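Local coordinates for scarecrow-like protein 3 (Arabidopsis thaliana, PDB 6KPB) that probably acts as a transcription factor in plant development and binds zinc finger proteins of the IDD family, including JACKDAW/IDD10, at residues L158-G163 against P343-V348; S333-I338 against Q424-A429. One frame throughout, in Å; residues are numbered along the deposited sequence.

Contact 1: L158-G163 against P343-V348; sequences LEAMEG and PKVMVV
Ala160, in the last turn of helix 145-160, meets two neighbouring residues of the 343-348 segment by different means: its methyl packs on Val345, and its carbonyl oxygen meets the side chain of Lys344. The apolar half is a close methyl contact. Ala160 CB points at the strand and sits 3.8 Å from Val345 CG1 and 3.9 Å from Val345 CB. With chi1 at 69°, CG1 is the branch lodged between the backbone N and the carbonyl carbon of Val345, and it is this branch that faces the alanine.

Lys344 passes alongside the helix end as an extended chain. Its CD and CE each lie 3.4 Å and its NZ 3.3 Å from Ala160 O, so the oxygen meets the flank of the lysine rather than its tip. NZ lies nearly in line with the carbonyl (Ala160 C-O to Lys344 NZ about 172°), but the Lys344 CE-NZ to Ala160 O angle is only about 84°, which fits a weak hydrogen bond. The stronger partner of NZ is Glu164, in a salt bridge. A positive charge beside a helix C-terminus is probably favourable as well. Met161, the first residue to leave helical geometry, brings its SD to 4.3 Å from Lys344 CD, while its carbonyl O accepts a bond from Arg190.

Further back, Val345 touches Ile157 and Val347 touches Thr153 and Ala156, so helix and strand run in opposite senses. Such a helix laid over a sheet with parallel strands 166-171, 251-257 and 345-351 is the alpha/beta layering of the Rossmann-like GRAS domain.

Contact 2: S333-I338 against Q424-A429; sequences SFLNAI and QRIDLA
Leu335 of helix 330-340 packs against Ile426 in the last turn of helix 419-428 and Ala429 just beyond it, a helix-helix contact within the Rossmann-like GRAS domain. The tight part has two points, both on Leu335. At its base, CB lies 3.7 Å from Ala429 CB, and both bonds from the main chain to these atoms point across the interface. At its end, CD1 reaches Ile426 CG1 at 4.0 Å, where the two side chains cross at about a right angle. Leu335 CG stands anti to its carbonyl carbon (chi1 -69°), and the chain then runs on extended to CD1, which carries this methyl to the second helix. Leu260 touches both Leu335 and Ile426, and Ile426 also meets Phe431 of strand 431-434, so this side is buried against the sheet.

The other side is looser and more open to solvent. Asn336, next in sequence to Leu335, is exposed and makes no close contact with 424-429. Arg425 contributes mainly the aliphatic start of its side chain, CG being 4.4 Å from Leu335 CD1; its guanidinium is engaged elsewhere, with NH1 in a salt bridge to Glu417. No hydrogen bond joins the two segments. The same leucine methyl also rests against main chain: Leu335 CD1 is 4.1 Å from Arg425 O, an oxygen that accepts a weak bond from Ala429 N.

The two contacts lie on opposite faces of strand 345-351, with centres about 17 Å apart. Alternation along the strand separates them: Val345 and Val347 turn toward helix 145-160 in contact 1, while Met346 and Val348 turn toward the helices of contact 2. The distances on that second face are direct evidence: Met346 SD is 3.9 Å from Ile338 CG2, Met346 CE is 3.9 Å from Ile426 CG2, and Val348 CG2 is 4.0 Å from Ile426 CD1. Helix 330-340 also precedes the strand in the chain. Helices therefore cover both faces of this strand; along the chain the segments of the two contacts alternate, all within one GRAS domain.

Contact 1: L158-G163 against P343-V348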
ATOM      1  N   LEU A 158      27.446   1.570 -31.445  1.00 82.92           N
ATOM      2  CA  LEU A 158      28.265   0.706 -32.291  1.00 80.05           C
ATOM      3  C   LEU A 158      29.028   1.511 -33.334  1.00 86.43           C
ATOM      4  O   LEU A 158      30.226   1.289 -33.551  1.00 86.41           O
ATOM      5  CB  LEU A 158      27.390  -0.343 -32.972  1.00 74.93           C
ATOM      6  CG  LEU A 158      27.175  -1.662 -32.236  1.00 85.57           C
ATOM      7  CD1 LEU A 158      25.930  -2.349 -32.766  1.00 82.28           C
ATOM      8  CD2 LEU A 158      28.387  -2.558 -32.401  1.00 73.48           C
ATOM      9  N   GLU A 159      28.348   2.451 -33.991  1.00 78.11           N
ATOM     10  CA  GLU A 159      29.000   3.274 -35.001  1.00 96.77           C
ATOM     11  C   GLU A 159      30.029   4.213 -34.381  1.00 91.94           C
ATOM     12  O   GLU A 159      31.032   4.541 -35.025  1.00103.41           O
ATOM     13  CB  GLU A 159      27.938   4.044 -35.786  1.00105.91           C
ATOM     14  CG  GLU A 159      28.257   5.495 -36.100  1.00118.07           C
ATOM     15  CD  GLU A 159      27.115   6.176 -36.830  1.00130.44           C
ATOM     16  OE1 GLU A 159      27.107   7.424 -36.907  1.00131.99           O
ATOM     17  OE2 GLU A 159      26.219   5.456 -37.322  1.00133.58           O
ATOM     18  N   ALA A 160      29.811   4.640 -33.136  1.00 85.52           N
ATOM     19  CA  ALA A 160      30.817   5.446 -32.454  1.00 86.84           C
ATOM     20  C   ALA A 160      32.006   4.604 -32.015  1.00 87.77           C
ATOM     21  O   ALA A 160      33.120   5.125 -31.887  1.00 96.85           O
ATOM     22  CB  ALA A 160      30.200   6.155 -31.250  1.00 70.29           C
ATOM     23  N   MET A 161      31.795   3.307 -31.784  1.00 91.90           N
ATOM     24  CA  MET A 161      32.834   2.415 -31.293  1.00 82.63           C
ATOM     25  C   MET A 161      33.489   1.603 -32.406  1.00 88.34           C
ATOM     26  O   MET A 161      34.071   0.549 -32.133  1.00 85.12           O
ATOM     27  CB  MET A 161      32.266   1.479 -30.226  1.00 86.45           C
ATOM     28  CG  MET A 161      31.753   2.193 -28.988  1.00 87.76           C
ATOM     29  SD  MET A 161      32.925   3.415 -28.383  1.00 90.07           S
ATOM     30  CE  MET A 161      32.179   3.867 -26.820  1.00100.14           C
ATOM     31  N   GLU A 162      33.400   2.068 -33.650  1.00 92.40           N
ATOM     32  CA  GLU A 162      34.093   1.404 -34.746  1.00101.09           C
ATOM     33  C   GLU A 162      35.598   1.479 -34.528  1.00106.73           C
ATOM     34  O   GLU A 162      36.159   2.569 -34.376  1.00 97.02           O
ATOM     35  CB  GLU A 162      33.716   2.051 -36.078  1.00112.48           C
ATOM     36  CG  GLU A 162      32.249   1.933 -36.452  1.00104.69           C
ATOM     37  CD  GLU A 162      31.881   2.808 -37.638  1.00117.18           C
ATOM     38  OE1 GLU A 162      32.568   3.828 -37.863  1.00123.61           O
ATOM     39  OE2 GLU A 162      30.907   2.475 -38.345  1.00119.02           O
ATOM     40  N   GLY A 163      36.252   0.317 -34.506  1.00116.32           N
ATOM     41  CA  GLY A 163      37.686   0.237 -34.348  1.00113.71           C
ATOM     42  C   GLY A 163      38.181   0.259 -32.918  1.00110.20           C
ATOM     43  O   GLY A 163      39.343  -0.086 -32.677  1.00106.84           O
ATOM     44  N   PRO A 343      32.837  11.693 -23.367  1.00 90.30           N
ATOM     45  CA  PRO A 343      32.228  10.527 -24.015  1.00 91.84           C
ATOM     46  C   PRO A 343      32.309  10.650 -25.526  1.00 92.89           C
ATOM     47  O   PRO A 343      32.228  11.746 -26.086  1.00 94.32           O
ATOM     48  CB  PRO A 343      30.778  10.565 -23.523  1.00 92.88           C
ATOM     49  CG  PRO A 343      30.518  12.001 -23.272  1.00 92.30           C
ATOM     50  CD  PRO A 343      31.817  12.546 -22.734  1.00 83.08           C
ATOM     51  N   LYS A 344      32.478   9.505 -26.189  1.00 90.58           N
ATOM     52  CA  LYS A 344      32.490   9.510 -27.646  1.00 87.12           C
ATOM     53  C   LYS A 344      31.089   9.709 -28.208  1.00 88.13           C
ATOM     54  O   LYS A 344      30.937  10.232 -29.318  1.00 88.95           O
ATOM     55  CB  LYS A 344      33.105   8.214 -28.174  1.00 91.70           C
ATOM     56  CG  LYS A 344      34.172   8.437 -29.230  1.00 98.75           C
ATOM     57  CD  LYS A 344      34.764   7.126 -29.706  1.00 96.34           C
ATOM     58  CE  LYS A 344      35.596   7.337 -30.956  1.00101.51           C
ATOM     59  NZ  LYS A 344      36.224   6.073 -31.422  1.00105.25           N
ATOM     60  N   VAL A 345      30.064   9.309 -27.462  1.00 84.49           N
ATOM     61  CA  VAL A 345      28.681   9.570 -27.842  1.00 79.79           C
ATOM     62  C   VAL A 345      27.828   9.571 -26.580  1.00 85.43           C
ATOM     63  O   VAL A 345      28.061   8.789 -25.654  1.00 83.98           O
ATOM     64  CB  VAL A 345      28.165   8.541 -28.876  1.00 91.05           C
ATOM     65  CG1 VAL A 345      28.022   7.154 -28.256  1.00 79.08           C
ATOM     66  CG2 VAL A 345      26.843   9.001 -29.477  1.00 84.68           C
ATOM     67  N   MET A 346      26.856  10.477 -26.537  1.00 84.51           N
ATOM     68  CA  MET A 346      25.815  10.467 -25.521  1.00 83.15           C
ATOM     69  C   MET A 346      24.471  10.328 -26.214  1.00 76.77           C
ATOM     70  O   MET A 346      24.157  11.100 -27.126  1.00 82.93           O
ATOM     71  CB  MET A 346      25.838  11.735 -24.665  1.00 89.91           C
ATOM     72  CG  MET A 346      24.710  11.790 -23.642  1.00 84.80           C
ATOM     73  SD  MET A 346      24.796  13.219 -22.547  1.00 89.62           S
ATOM     74  CE  MET A 346      24.468  14.554 -23.695  1.00 93.69           C
ATOM     75  N   VAL A 347      23.684   9.348 -25.788  1.00 75.35           N
ATOM     76  CA  VAL A 347      22.371   9.092 -26.364  1.00 79.28           C
ATOM     77  C   VAL A 347      21.317   9.439 -25.322  1.00 70.77           C
ATOM     78  O   VAL A 347      21.402   9.000 -24.168  1.00 69.06           O
ATOM     79  CB  VAL A 347      22.241   7.638 -26.851  1.00 81.19           C
ATOM     80  CG1 VAL A 347      23.167   7.404 -28.035  1.00 84.64           C
ATOM     81  CG2 VAL A 347      22.569   6.661 -25.740  1.00 90.24           C
ATOM     82  N   VAL A 348      20.339  10.245 -25.723  1.00 75.68           N
ATOM     83  CA  VAL A 348      19.337  10.788 -24.814  1.00 76.25           C
ATOM     84  C   VAL A 348      17.960  10.377 -25.312  1.00 78.00           C
ATOM     85  O   VAL A 348      17.602  10.648 -26.466  1.00 82.65           O
ATOM     86  CB  VAL A 348      19.438  12.317 -24.703  1.00 77.29           C
ATOM     87  CG1 VAL A 348      18.364  12.847 -23.768  1.00 68.98           C
ATOM     88  CG2 VAL A 348      20.827  12.730 -24.229  1.00 79.46           C
TER

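Contact 2: S333-I338 against Q424-A429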
ATOM      1  N   SER A 333      25.034  21.623 -14.810  1.00107.13           N
ATOM      2  CA  SER A 333      26.177  21.045 -14.110  1.00109.58           C
ATOM      3  C   SER A 333      26.341  19.568 -14.444  1.00105.18           C
ATOM      4  O   SER A 333      27.467  19.081 -14.600  1.00103.67           O
ATOM      5  CB  SER A 333      26.025  21.237 -12.600  1.00107.98           C
ATOM      6  OG  SER A 333      25.296  20.167 -12.021  1.00124.38           O
ATOM      7  N   PHE A 334      25.229  18.839 -14.564  1.00 97.91           N
ATOM      8  CA  PHE A 334      25.318  17.417 -14.882  1.00100.67           C
ATOM      9  C   PHE A 334      25.796  17.202 -16.312  1.00103.39           C
ATOM     10  O   PHE A 334      26.663  16.356 -16.562  1.00109.07           O
ATOM     11  CB  PHE A 334      23.968  16.739 -14.652  1.00107.00           C
ATOM     12  CG  PHE A 334      24.025  15.240 -14.729  1.00110.32           C
ATOM     13  CD1 PHE A 334      24.780  14.516 -13.819  1.00114.42           C
ATOM     14  CD2 PHE A 334      23.337  14.555 -15.715  1.00106.89           C
ATOM     15  CE1 PHE A 334      24.841  13.138 -13.888  1.00110.00           C
ATOM     16  CE2 PHE A 334      23.393  13.175 -15.789  1.00104.05           C
ATOM     17  CZ  PHE A 334      24.146  12.467 -14.874  1.00103.72           C
ATOM     18  N   LEU A 335      25.249  17.961 -17.265  1.00 96.74           N
ATOM     19  CA  LEU A 335      25.688  17.834 -18.651  1.00 92.18           C
ATOM     20  C   LEU A 335      27.146  18.245 -18.806  1.00 92.93           C
ATOM     21  O   LEU A 335      27.893  17.632 -19.577  1.00 97.00           O
ATOM     22  CB  LEU A 335      24.793  18.669 -19.565  1.00 84.64           C
ATOM     23  CG  LEU A 335      23.355  18.168 -19.721  1.00 85.62           C
ATOM     24  CD1 LEU A 335      22.528  19.149 -20.535  1.00 81.85           C
ATOM     25  CD2 LEU A 335      23.344  16.789 -20.364  1.00 89.74           C
ATOM     26  N   ASN A 336      27.571  19.283 -18.082  1.00103.13           N
ATOM     27  CA  ASN A 336      28.981  19.663 -18.105  1.00 99.73           C
ATOM     28  C   ASN A 336      29.847  18.600 -17.443  1.00 99.85           C
ATOM     29  O   ASN A 336      30.968  18.336 -17.893  1.00 97.02           O
ATOM     30  CB  ASN A 336      29.175  21.018 -17.423  1.00 90.31           C
ATOM     31  CG  ASN A 336      30.639  21.361 -17.223  1.00121.93           C
ATOM     32  OD1 ASN A 336      31.310  21.837 -18.140  1.00127.64           O
ATOM     33  ND2 ASN A 336      31.142  21.122 -16.016  1.00132.76           N
ATOM     34  N   ALA A 337      29.347  17.983 -16.369  1.00 99.73           N
ATOM     35  CA  ALA A 337      30.070  16.874 -15.755  1.00 90.97           C
ATOM     36  C   ALA A 337      30.208  15.711 -16.727  1.00 98.57           C
ATOM     37  O   ALA A 337      31.272  15.085 -16.812  1.00 96.02           O
ATOM     38  CB  ALA A 337      29.364  16.427 -14.475  1.00 90.32           C
ATOM     39  N   ILE A 338      29.141  15.406 -17.471  1.00 90.23           N
ATOM     40  CA  ILE A 338      29.232  14.391 -18.516  1.00 84.54           C
ATOM     41  C   ILE A 338      30.211  14.831 -19.594  1.00 98.81           C
ATOM     42  O   ILE A 338      31.017  14.032 -20.086  1.00106.20           O
ATOM     43  CB  ILE A 338      27.840  14.095 -19.103  1.00 90.34           C
ATOM     44  CG1 ILE A 338      26.917  13.519 -18.029  1.00 99.43           C
ATOM     45  CG2 ILE A 338      27.951  13.144 -20.287  1.00 88.71           C
ATOM     46  CD1 ILE A 338      27.454  12.270 -17.373  1.00106.08           C
ATOM     47  N   GLN A 424      18.910  22.784 -27.555  1.00 95.57           N
ATOM     48  CA  GLN A 424      19.602  23.998 -27.132  1.00106.02           C
ATOM     49  C   GLN A 424      20.360  23.766 -25.832  1.00 94.99           C
ATOM     50  O   GLN A 424      21.530  24.144 -25.703  1.00101.82           O
ATOM     51  CB  GLN A 424      18.606  25.145 -26.959  1.00110.59           C
ATOM     52  CG  GLN A 424      17.848  25.539 -28.210  1.00119.89           C
ATOM     53  CD  GLN A 424      17.023  26.794 -28.003  1.00134.11           C
ATOM     54  OE1 GLN A 424      17.353  27.635 -27.165  1.00143.78           O
ATOM     55  NE2 GLN A 424      15.940  26.924 -28.759  1.00135.45           N
ATOM     56  N   ARG A 425      19.702  23.139 -24.857  1.00 90.18           N
ATOM     57  CA  ARG A 425      20.316  22.911 -23.553  1.00 96.04           C
ATOM     58  C   ARG A 425      21.558  22.036 -23.676  1.00105.11           C
ATOM     59  O   ARG A 425      22.606  22.337 -23.094  1.00112.31           O
ATOM     60  CB  ARG A 425      19.292  22.275 -22.612  1.00100.70           C
ATOM     61  CG  ARG A 425      19.612  22.419 -21.139  1.00107.65           C
ATOM     62  CD  ARG A 425      18.537  21.769 -20.282  1.00112.21           C
ATOM     63  NE  ARG A 425      17.212  22.338 -20.514  1.00107.69           N
ATOM     64  CZ  ARG A 425      16.763  23.447 -19.936  1.00109.50           C
ATOM     65  NH1 ARG A 425      15.541  23.889 -20.201  1.00103.59           N
ATOM     66  NH2 ARG A 425      17.539  24.120 -19.095  1.00111.53           N
ATOM     67  N   ILE A 426      21.460  20.948 -24.443  1.00103.57           N
ATOM     68  CA  ILE A 426      22.589  20.035 -24.590  1.00 94.97           C
ATOM     69  C   ILE A 426      23.673  20.654 -25.466  1.00 99.74           C
ATOM     70  O   ILE A 426      24.871  20.510 -25.190  1.00 89.80           O
ATOM     71  CB  ILE A 426      22.103  18.682 -25.144  1.00 87.36           C
ATOM     72  CG1 ILE A 426      21.250  17.958 -24.098  1.00 74.54           C
ATOM     73  CG2 ILE A 426      23.275  17.812 -25.570  1.00 81.42           C
ATOM     74  CD1 ILE A 426      20.599  16.695 -24.611  1.00 69.25           C
ATOM     75  N   ASP A 427      23.277  21.359 -26.529  1.00 98.89           N
ATOM     76  CA  ASP A 427      24.261  21.978 -27.412  1.00101.64           C
ATOM     77  C   ASP A 427      25.014  23.096 -26.702  1.00106.43           C
ATOM     78  O   ASP A 427      26.214  23.290 -26.936  1.00105.47           O
ATOM     79  CB  ASP A 427      23.580  22.497 -28.680  1.00103.00           C
ATOM     80  CG  ASP A 427      24.537  23.223 -29.606  1.00110.30           C
ATOM     81  OD1 ASP A 427      24.808  24.418 -29.371  1.00115.57           O
ATOM     82  OD2 ASP A 427      25.024  22.591 -30.566  1.00114.87           O
ATOM     83  N   LEU A 428      24.332  23.844 -25.830  1.00100.86           N
ATOM     84  CA  LEU A 428      25.010  24.873 -25.051  1.00 99.34           C
ATOM     85  C   LEU A 428      25.988  24.283 -24.045  1.00 99.93           C
ATOM     86  O   LEU A 428      26.931  24.972 -23.641  1.00103.36           O
ATOM     87  CB  LEU A 428      23.993  25.752 -24.323  1.00 94.44           C
ATOM     88  CG  LEU A 428      23.382  26.902 -25.124  1.00108.00           C
ATOM     89  CD1 LEU A 428      22.534  27.788 -24.224  1.00115.12           C
ATOM     90  CD2 LEU A 428      24.475  27.715 -25.805  1.00107.25           C
ATOM     91  N   ALA A 429      25.788  23.035 -23.631  1.00103.50           N
ATOM     92  CA  ALA A 429      26.695  22.383 -22.696  1.00 99.45           C
ATOM     93  C   ALA A 429      27.972  21.886 -23.359  1.00 95.70           C
ATOM     94  O   ALA A 429      28.814  21.297 -22.674  1.00110.28           O
ATOM     95  CB  ALA A 429      25.985  21.218 -22.000  1.00 99.15           C
TER